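Local structure of SusD homolog (Bacteroides thetaiotaomicron VPI-5482, 3IHV) at residues K111-L123 against D182-S194. The protein probably binds glycans at the outer membrane of this gut bacterium, helping to capture sugars for uptake as SusD-type proteins do. Numbering follows the deposited sequence.
Sequences KLATLYIAEARAL and DDQYRESNDYRFS. With EDO (1,2-ethanediol), chain N.
Glu119, on helix 107-135, reaches into the loop 182-194 and meets two arginines. Arg192 grips it side-on: NE gives a nearly straight bond to Glu119 OE1 (2.9 Å, 169°) and NH2 bonds to Glu119 OE2, each oxygen using its syn lone pair, with carboxylate and guanidinium nearly coplanar. Arg186 and Glu119 approach from opposite directions, the guanidinium turned 71° to the carboxylate, and NH1 adds a weak, bent bond to Glu119 OE2. Tyr28 of helix 17-29 also bonds to Glu119 OE1, helping to fix the buried carboxylate. Asp183 positions Arg186: Asp183 OD2 takes NE (2.7 Å) and NH2 of Arg186 side-on, plus Asn189 ND2, while OD1 closes an Asx turn on the backbone N of Tyr185 and also accepts that of Arg186. Arg186 NH1 bonds to Phe193 O (2.8 Å), joining mid-loop to its end.

Packing contacts flank the salt bridges. Ala122 CB sits over the centre of the Phe193 ring, 3.5 Å from its centroid, as a CH-pi contact, and Leu123 CD2 lies at that ring's edge. Lys111, bent at chi2 (56°), lays CE over a face of Tyr185, 3.4 Å from CZ, with NZ in an off-centre cation-pi contact. Leu115 CD1 packs on Tyr185 CB (3.7 Å).

This salt-bridge network fastens the loop between helices 159-176 and 195-210 onto helix 107-135, in the helical, TPR-related part of the SusD fold.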
ATOM      1  N   LYS A 111      17.300   2.341 -26.750  1.00  4.84           N
ATOM      2  CA  LYS A 111      17.319   3.123 -25.525  1.00  4.94           C
ATOM      3  C   LYS A 111      16.011   2.932 -24.766  1.00  4.58           C
ATOM      4  O   LYS A 111      15.990   2.622 -23.561  1.00  3.83           O
ATOM      5  CB  LYS A 111      17.561   4.586 -25.848  1.00  5.37           C
ATOM      6  CG  LYS A 111      17.511   5.512 -24.660  1.00  8.25           C
ATOM      7  CD  LYS A 111      18.507   5.112 -23.549  1.00 12.10           C
ATOM      8  CE  LYS A 111      18.464   6.116 -22.455  1.00 14.88           C
ATOM      9  NZ  LYS A 111      19.254   5.716 -21.271  1.00 17.72           N
ATOM     10  N   LEU A 112      14.907   3.088 -25.486  1.00  4.55           N
ATOM     11  CA  LEU A 112      13.586   2.865 -24.890  1.00  4.33           C
ATOM     12  C   LEU A 112      13.492   1.439 -24.339  1.00  4.55           C
ATOM     13  O   LEU A 112      12.995   1.234 -23.224  1.00  5.91           O
ATOM     14  CB  LEU A 112      12.484   3.147 -25.916  1.00  4.38           C
ATOM     15  CG  LEU A 112      12.241   4.642 -26.243  1.00  5.13           C
ATOM     16  CD1 LEU A 112      11.352   4.705 -27.509  1.00  8.36           C
ATOM     17  CD2 LEU A 112      11.609   5.397 -25.080  1.00  6.65           C
ATOM     18  N   ALA A 113      13.990   0.459 -25.105  1.00  4.20           N
ATOM     19  CA  ALA A 113      13.968  -0.935 -24.680  1.00  4.52           C
ATOM     20  C   ALA A 113      14.671  -1.129 -23.345  1.00  4.00           C
ATOM     21  O   ALA A 113      14.155  -1.857 -22.514  1.00  4.93           O
ATOM     22  CB  ALA A 113      14.551  -1.868 -25.743  1.00  3.70           C
ATOM     23  N   THR A 114      15.796  -0.444 -23.105  1.00  4.03           N
ATOM     24  CA  THR A 114      16.461  -0.581 -21.811  1.00  4.54           C
ATOM     25  C   THR A 114      15.589  -0.012 -20.687  1.00  4.95           C
ATOM     26  O   THR A 114      15.513  -0.573 -19.598  1.00  4.01           O
ATOM     27  CB  THR A 114      17.886   0.035 -21.777  1.00  5.23           C
ATOM     28  OG1 THR A 114      17.838   1.463 -21.953  1.00  7.07           O
ATOM     29  CG2 THR A 114      18.767  -0.620 -22.849  1.00  2.99           C
ATOM     30  N   LEU A 115      14.927   1.101 -20.961  1.00  3.78           N
ATOM     31  CA  LEU A 115      14.005   1.656 -19.969  1.00  5.16           C
ATOM     32  C   LEU A 115      12.879   0.657 -19.680  1.00  4.45           C
ATOM     33  O   LEU A 115      12.528   0.419 -18.523  1.00  5.00           O
ATOM     34  CB  LEU A 115      13.432   2.996 -20.437  1.00  5.32           C
ATOM     35  CG  LEU A 115      14.404   4.122 -20.736  1.00 10.26           C
ATOM     36  CD1 LEU A 115      13.640   5.467 -20.844  1.00 10.41           C
ATOM     37  CD2 LEU A 115      15.508   4.195 -19.677  1.00 12.43           C
ATOM     38  N   TYR A 116      12.329   0.061 -20.732  1.00  4.72           N
ATOM     39  CA  TYR A 116      11.247  -0.900 -20.572  1.00  4.88           C
ATOM     40  C   TYR A 116      11.688  -2.148 -19.826  1.00  5.20           C
ATOM     41  O   TYR A 116      10.897  -2.691 -19.041  1.00  4.83           O
ATOM     42  CB  TYR A 116      10.588  -1.272 -21.924  1.00  4.57           C
ATOM     43  CG  TYR A 116      10.063  -0.133 -22.758  1.00  4.91           C
ATOM     44  CD1 TYR A 116       9.806   1.120 -22.224  1.00  6.36           C
ATOM     45  CD2 TYR A 116       9.788  -0.331 -24.092  1.00  7.25           C
ATOM     46  CE1 TYR A 116       9.342   2.134 -23.034  1.00  7.10           C
ATOM     47  CE2 TYR A 116       9.282   0.655 -24.874  1.00  7.12           C
ATOM     48  CZ  TYR A 116       9.060   1.882 -24.342  1.00  8.25           C
ATOM     49  OH  TYR A 116       8.583   2.867 -25.185  1.00  8.28           O
ATOM     50  N   ILE A 117      12.941  -2.591 -20.047  1.00  5.30           N
ATOM     51  CA  ILE A 117      13.531  -3.693 -19.312  1.00  4.84           C
ATOM     52  C   ILE A 117      13.572  -3.318 -17.849  1.00  5.46           C
ATOM     53  O   ILE A 117      13.199  -4.117 -16.981  1.00  6.32           O
ATOM     54  CB  ILE A 117      14.953  -4.058 -19.846  1.00  4.65           C
ATOM     55  CG1 ILE A 117      14.831  -4.752 -21.218  1.00  3.91           C
ATOM     56  CG2 ILE A 117      15.721  -4.953 -18.832  1.00  4.31           C
ATOM     57  CD1 ILE A 117      16.147  -4.784 -22.053  1.00  5.83           C
ATOM     58  N   ALA A 118      14.004  -2.087 -17.567  1.00  5.30           N
ATOM     59  CA  ALA A 118      14.081  -1.612 -16.200  1.00  5.68           C
ATOM     60  C   ALA A 118      12.702  -1.588 -15.528  1.00  5.18           C
ATOM     61  O   ALA A 118      12.569  -1.934 -14.347  1.00  6.89           O
ATOM     62  CB  ALA A 118      14.734  -0.181 -16.182  1.00  5.21           C
ATOM     63  N   GLU A 119      11.690  -1.107 -16.244  1.00  6.28           N
ATOM     64  CA  GLU A 119      10.299  -1.065 -15.744  1.00  5.47           C
ATOM     65  C   GLU A 119       9.774  -2.449 -15.445  1.00  5.18           C
ATOM     66  O   GLU A 119       9.171  -2.668 -14.397  1.00  6.08           O
ATOM     67  CB  GLU A 119       9.361  -0.357 -16.721  1.00  5.62           C
ATOM     68  CG  GLU A 119       9.672   1.114 -16.897  1.00  5.14           C
ATOM     69  CD  GLU A 119       8.710   1.771 -17.852  1.00  6.17           C
ATOM     70  OE1 GLU A 119       7.486   1.689 -17.574  1.00  5.80           O
ATOM     71  OE2 GLU A 119       9.150   2.357 -18.878  1.00  8.52           O
ATOM     72  N   ALA A 120      10.041  -3.396 -16.321  1.00  4.83           N
ATOM     73  CA  ALA A 120       9.574  -4.770 -16.100  1.00  5.35           C
ATOM     74  C   ALA A 120      10.262  -5.401 -14.922  1.00  5.09           C
ATOM     75  O   ALA A 120       9.630  -6.154 -14.157  1.00  5.86           O
ATOM     76  CB  ALA A 120       9.764  -5.632 -17.395  1.00  4.80           C
ATOM     77  N   ARG A 121      11.558  -5.156 -14.783  1.00  5.78           N
ATOM     78  CA  ARG A 121      12.317  -5.687 -13.672  1.00  5.68           C
ATOM     79  C   ARG A 121      11.852  -5.044 -12.363  1.00  6.47           C
ATOM     80  O   ARG A 121      11.812  -5.740 -11.341  1.00  7.26           O
ATOM     81  CB  ARG A 121      13.834  -5.501 -13.867  1.00  5.45           C
ATOM     82  CG  ARG A 121      14.412  -6.340 -14.983  1.00  4.71           C
ATOM     83  CD  ARG A 121      15.945  -6.404 -14.969  1.00  7.24           C
ATOM     84  NE  ARG A 121      16.450  -7.164 -13.823  1.00  7.39           N
ATOM     85  CZ  ARG A 121      17.733  -7.476 -13.616  1.00  7.24           C
ATOM     86  NH1 ARG A 121      18.677  -7.088 -14.458  1.00  7.51           N
ATOM     87  NH2 ARG A 121      18.077  -8.169 -12.550  1.00  8.28           N
ATOM     88  N   ALA A 122      11.542  -3.743 -12.382  1.00  5.66           N
ATOM     89  CA  ALA A 122      11.033  -3.067 -11.183  1.00  6.34           C
ATOM     90  C   ALA A 122       9.693  -3.687 -10.768  1.00  6.55           C
ATOM     91  O   ALA A 122       9.469  -3.949  -9.592  1.00  6.46           O
ATOM     92  CB  ALA A 122      10.906  -1.544 -11.398  1.00  6.62           C
ATOM     93  N   LEU A 123       8.822  -3.942 -11.735  1.00  7.27           N
ATOM     94  CA  LEU A 123       7.528  -4.573 -11.466  1.00  6.71           C
ATOM     95  C   LEU A 123       7.750  -5.969 -10.889  1.00  7.22           C
ATOM     96  O   LEU A 123       7.120  -6.349  -9.895  1.00  6.73           O
ATOM     97  CB  LEU A 123       6.704  -4.625 -12.728  1.00  6.80           C
ATOM     98  CG  LEU A 123       5.995  -3.308 -13.127  1.00  5.96           C
ATOM     99  CD1 LEU A 123       5.598  -3.337 -14.591  1.00  8.06           C
ATOM    100  CD2 LEU A 123       4.807  -2.980 -12.194  1.00  8.96           C
ATOM    101  N   ASP A 182      13.254  14.206 -15.431  1.00 10.11           N
ATOM    102  CA  ASP A 182      14.431  14.338 -16.279  1.00 11.61           C
ATOM    103  C   ASP A 182      14.241  13.622 -17.623  1.00 11.71           C
ATOM    104  O   ASP A 182      14.994  13.851 -18.578  1.00 14.12           O
ATOM    105  CB  ASP A 182      15.632  13.606 -15.667  1.00 12.10           C
ATOM    106  CG  ASP A 182      16.320  14.335 -14.520  1.00 16.34           C
ATOM    107  OD1 ASP A 182      16.184  15.550 -14.386  1.00 19.26           O
ATOM    108  OD2 ASP A 182      17.089  13.656 -13.752  1.00 16.37           O
ATOM    109  N   ASP A 183      13.223  12.801 -17.703  1.00 10.80           N
ATOM    110  CA  ASP A 183      12.976  11.903 -18.818  1.00  9.95           C
ATOM    111  C   ASP A 183      12.576  12.560 -20.135  1.00 11.01           C
ATOM    112  O   ASP A 183      11.470  13.059 -20.269  1.00 10.99           O
ATOM    113  CB  ASP A 183      11.890  10.936 -18.343  1.00  9.39           C
ATOM    114  CG  ASP A 183      11.586   9.815 -19.309  1.00  9.64           C
ATOM    115  OD1 ASP A 183      12.222   9.694 -20.361  1.00  7.06           O
ATOM    116  OD2 ASP A 183      10.683   9.006 -18.934  1.00  8.95           O
ATOM    117  N   GLN A 184      13.495  12.585 -21.086  1.00 10.74           N
ATOM    118  CA  GLN A 184      13.158  13.058 -22.413  1.00 12.32           C
ATOM    119  C   GLN A 184      13.198  11.904 -23.425  1.00 11.17           C
ATOM    120  O   GLN A 184      13.313  12.143 -24.615  1.00 11.66           O
ATOM    121  CB  GLN A 184      14.006  14.280 -22.813  1.00 13.46           C
ATOM    122  CG  GLN A 184      13.651  15.523 -21.905  1.00 15.87           C
ATOM    123  CD  GLN A 184      14.235  16.850 -22.404  1.00 18.84           C
ATOM    124  OE1 GLN A 184      14.617  16.988 -23.565  1.00 21.45           O
ATOM    125  NE2 GLN A 184      14.291  17.839 -21.507  1.00 18.29           N
ATOM    126  N   TYR A 185      13.082  10.656 -22.944  1.00 10.12           N
ATOM    127  CA  TYR A 185      13.017   9.463 -23.825  1.00  9.49           C
ATOM    128  C   TYR A 185      11.577   8.959 -24.032  1.00  8.29           C
ATOM    129  O   TYR A 185      11.129   8.731 -25.164  1.00  8.45           O
ATOM    130  CB  TYR A 185      13.852   8.332 -23.248  1.00 10.03           C
ATOM    131  CG  TYR A 185      15.280   8.738 -23.011  1.00 13.37           C
ATOM    132  CD1 TYR A 185      16.140   8.956 -24.063  1.00 17.33           C
ATOM    133  CD2 TYR A 185      15.766   8.887 -21.719  1.00 18.49           C
ATOM    134  CE1 TYR A 185      17.463   9.345 -23.841  1.00 19.64           C
ATOM    135  CE2 TYR A 185      17.071   9.268 -21.487  1.00 21.10           C
ATOM    136  CZ  TYR A 185      17.903   9.492 -22.529  1.00 21.82           C
ATOM    137  OH  TYR A 185      19.202   9.859 -22.252  1.00 29.17           O
ATOM    138  N   ARG A 186      10.857   8.789 -22.943  1.00  8.41           N
ATOM    139  CA  ARG A 186       9.477   8.314 -22.980  1.00  8.88           C
ATOM    140  C   ARG A 186       8.482   9.475 -23.219  1.00 10.37           C
ATOM    141  O   ARG A 186       8.623  10.535 -22.653  1.00 10.87           O
ATOM    142  CB  ARG A 186       9.154   7.565 -21.698  1.00  8.43           C
ATOM    143  CG  ARG A 186       9.966   6.240 -21.550  1.00  6.24           C
ATOM    144  CD  ARG A 186       9.685   5.562 -20.239  1.00  6.95           C
ATOM    145  NE  ARG A 186      10.158   6.383 -19.131  1.00  6.65           N
ATOM    146  CZ  ARG A 186      10.129   6.014 -17.860  1.00  8.08           C
ATOM    147  NH1 ARG A 186       9.650   4.847 -17.527  1.00  7.41           N
ATOM    148  NH2 ARG A 186      10.563   6.833 -16.911  1.00  7.98           N
ATOM    149  N   GLU A 187       7.479   9.290 -24.060  1.00 12.29           N
ATOM    150  CA  GLU A 187       6.550  10.412 -24.278  1.00 14.00           C
ATOM    151  C   GLU A 187       5.792  10.758 -23.001  1.00 13.58           C
ATOM    152  O   GLU A 187       5.482  11.912 -22.767  1.00 14.77           O
ATOM    153  CB  GLU A 187       5.591  10.172 -25.436  1.00 15.37           C
ATOM    154  CG  GLU A 187       4.744   8.942 -25.342  1.00 20.69           C
ATOM    155  CD  GLU A 187       3.628   8.911 -26.407  1.00 27.49           C
ATOM    156  OE1 GLU A 187       3.450   9.941 -27.121  1.00 29.61           O
ATOM    157  OE2 GLU A 187       2.939   7.860 -26.504  1.00 31.88           O
ATOM    158  N   SER A 188       5.530   9.753 -22.177  1.00 12.21           N
ATOM    159  CA  SER A 188       4.839   9.930 -20.914  1.00 12.52           C
ATOM    160  C   SER A 188       5.318   8.874 -19.943  1.00 11.28           C
ATOM    161  O   SER A 188       5.457   7.712 -20.326  1.00 12.35           O
ATOM    162  CB  SER A 188       3.342   9.720 -21.155  1.00 12.57           C
ATOM    163  OG  SER A 188       2.627   9.543 -19.959  1.00 16.91           O
ATOM    164  N   ASN A 189       5.577   9.247 -18.700  1.00  8.86           N
ATOM    165  CA  ASN A 189       5.906   8.246 -17.702  1.00  7.85           C
ATOM    166  C   ASN A 189       4.907   8.255 -16.533  1.00  7.61           C
ATOM    167  O   ASN A 189       5.178   7.658 -15.500  1.00  5.69           O
ATOM    168  CB  ASN A 189       7.381   8.350 -17.234  1.00  7.36           C
ATOM    169  CG  ASN A 189       7.702   9.680 -16.626  1.00  7.97           C
ATOM    170  OD1 ASN A 189       6.983  10.146 -15.755  1.00  9.04           O
ATOM    171  ND2 ASN A 189       8.808  10.286 -17.055  1.00  5.64           N
ATOM    172  N   ASP A 190       3.727   8.875 -16.758  1.00  6.95           N
ATOM    173  CA  ASP A 190       2.672   8.932 -15.747  1.00  7.58           C
ATOM    174  C   ASP A 190       2.362   7.504 -15.273  1.00  7.28           C
ATOM    175  O   ASP A 190       2.113   6.621 -16.085  1.00  5.80           O
ATOM    176  CB  ASP A 190       1.343   9.482 -16.313  1.00  8.44           C
ATOM    177  CG  ASP A 190       1.449  10.882 -16.884  1.00 10.71           C
ATOM    178  OD1 ASP A 190       2.523  11.299 -17.324  1.00 13.08           O
ATOM    179  OD2 ASP A 190       0.417  11.576 -16.914  1.00 12.67           O
ATOM    180  N   TYR A 191       2.445   7.293 -13.966  1.00  8.13           N
ATOM    181  CA  TYR A 191       2.106   6.024 -13.299  1.00  7.79           C
ATOM    182  C   TYR A 191       2.981   4.862 -13.727  1.00  8.51           C
ATOM    183  O   TYR A 191       2.593   3.699 -13.583  1.00  9.35           O
ATOM    184  CB  TYR A 191       0.625   5.661 -13.501  1.00  8.50           C
ATOM    185  CG  TYR A 191      -0.352   6.766 -13.141  1.00  7.86           C
ATOM    186  CD1 TYR A 191      -0.642   7.070 -11.829  1.00  9.76           C
ATOM    187  CD2 TYR A 191      -1.013   7.497 -14.146  1.00  7.48           C
ATOM    188  CE1 TYR A 191      -1.554   8.080 -11.498  1.00  7.14           C
ATOM    189  CE2 TYR A 191      -1.899   8.500 -13.820  1.00  6.92           C
ATOM    190  CZ  TYR A 191      -2.164   8.785 -12.504  1.00  6.74           C
ATOM    191  OH  TYR A 191      -3.043   9.781 -12.173  1.00  7.81           O
ATOM    192  N   ARG A 192       4.149   5.178 -14.298  1.00  7.55           N
ATOM    193  CA  ARG A 192       5.120   4.191 -14.659  1.00  8.34           C
ATOM    194  C   ARG A 192       6.381   4.400 -13.808  1.00  6.11           C
ATOM    195  O   ARG A 192       6.639   5.498 -13.257  1.00  6.82           O
ATOM    196  CB  ARG A 192       5.442   4.271 -16.141  1.00  8.65           C
ATOM    197  CG  ARG A 192       4.276   3.760 -16.964  1.00 11.97           C
ATOM    198  CD  ARG A 192       4.378   4.010 -18.351  1.00 13.42           C
ATOM    199  NE  ARG A 192       5.561   3.430 -18.945  1.00 11.57           N
ATOM    200  CZ  ARG A 192       5.881   3.620 -20.211  1.00  9.83           C
ATOM    201  NH1 ARG A 192       5.072   4.309 -21.011  1.00 10.02           N
ATOM    202  NH2 ARG A 192       7.015   3.116 -20.689  1.00  8.87           N
ATOM    203  N   PHE A 193       7.130   3.333 -13.644  1.00  6.40           N
ATOM    204  CA  PHE A 193       8.372   3.394 -12.906  1.00  5.63           C
ATOM    205  C   PHE A 193       9.402   4.353 -13.531  1.00  5.80           C
ATOM    206  O   PHE A 193       9.684   4.314 -14.740  1.00  6.62           O
ATOM    207  CB  PHE A 193       9.042   2.010 -12.812  1.00  6.95           C
ATOM    208  CG  PHE A 193       8.644   1.229 -11.587  1.00  7.34           C
ATOM    209  CD1 PHE A 193       9.240   1.510 -10.368  1.00  8.57           C
ATOM    210  CD2 PHE A 193       7.699   0.227 -11.650  1.00  9.08           C
ATOM    211  CE1 PHE A 193       8.890   0.822  -9.217  1.00 10.49           C
ATOM    212  CE2 PHE A 193       7.343  -0.474 -10.487  1.00  9.69           C
ATOM    213  CZ  PHE A 193       7.951  -0.180  -9.282  1.00  8.45           C
ATOM    214  N   SER A 194       9.995   5.142 -12.653  1.00  6.10           N
ATOM    215  CA  SER A 194      11.115   6.018 -12.935  1.00  5.50           C
ATOM    216  C   SER A 194      12.097   5.812 -11.783  1.00  4.76           C
ATOM    217  O   SER A 194      11.777   5.123 -10.820  1.00  4.53           O
ATOM    218  CB  SER A 194      10.706   7.460 -13.054  1.00  5.41           C
ATOM    219  OG  SER A 194       9.983   7.659 -14.275  1.00  6.62           O
TER
HETATM  220  C1  EDO N  23       3.616   1.352 -11.031  1.00 25.15           C
HETATM  221  O1  EDO N  23       4.185   2.572 -11.551  1.00 23.43           O
HETATM  222  C2  EDO N  23       2.160   1.577 -10.589  1.00 23.06           C
HETATM  223  O2  EDO N  23       1.321   2.178 -11.586  1.00 21.76           O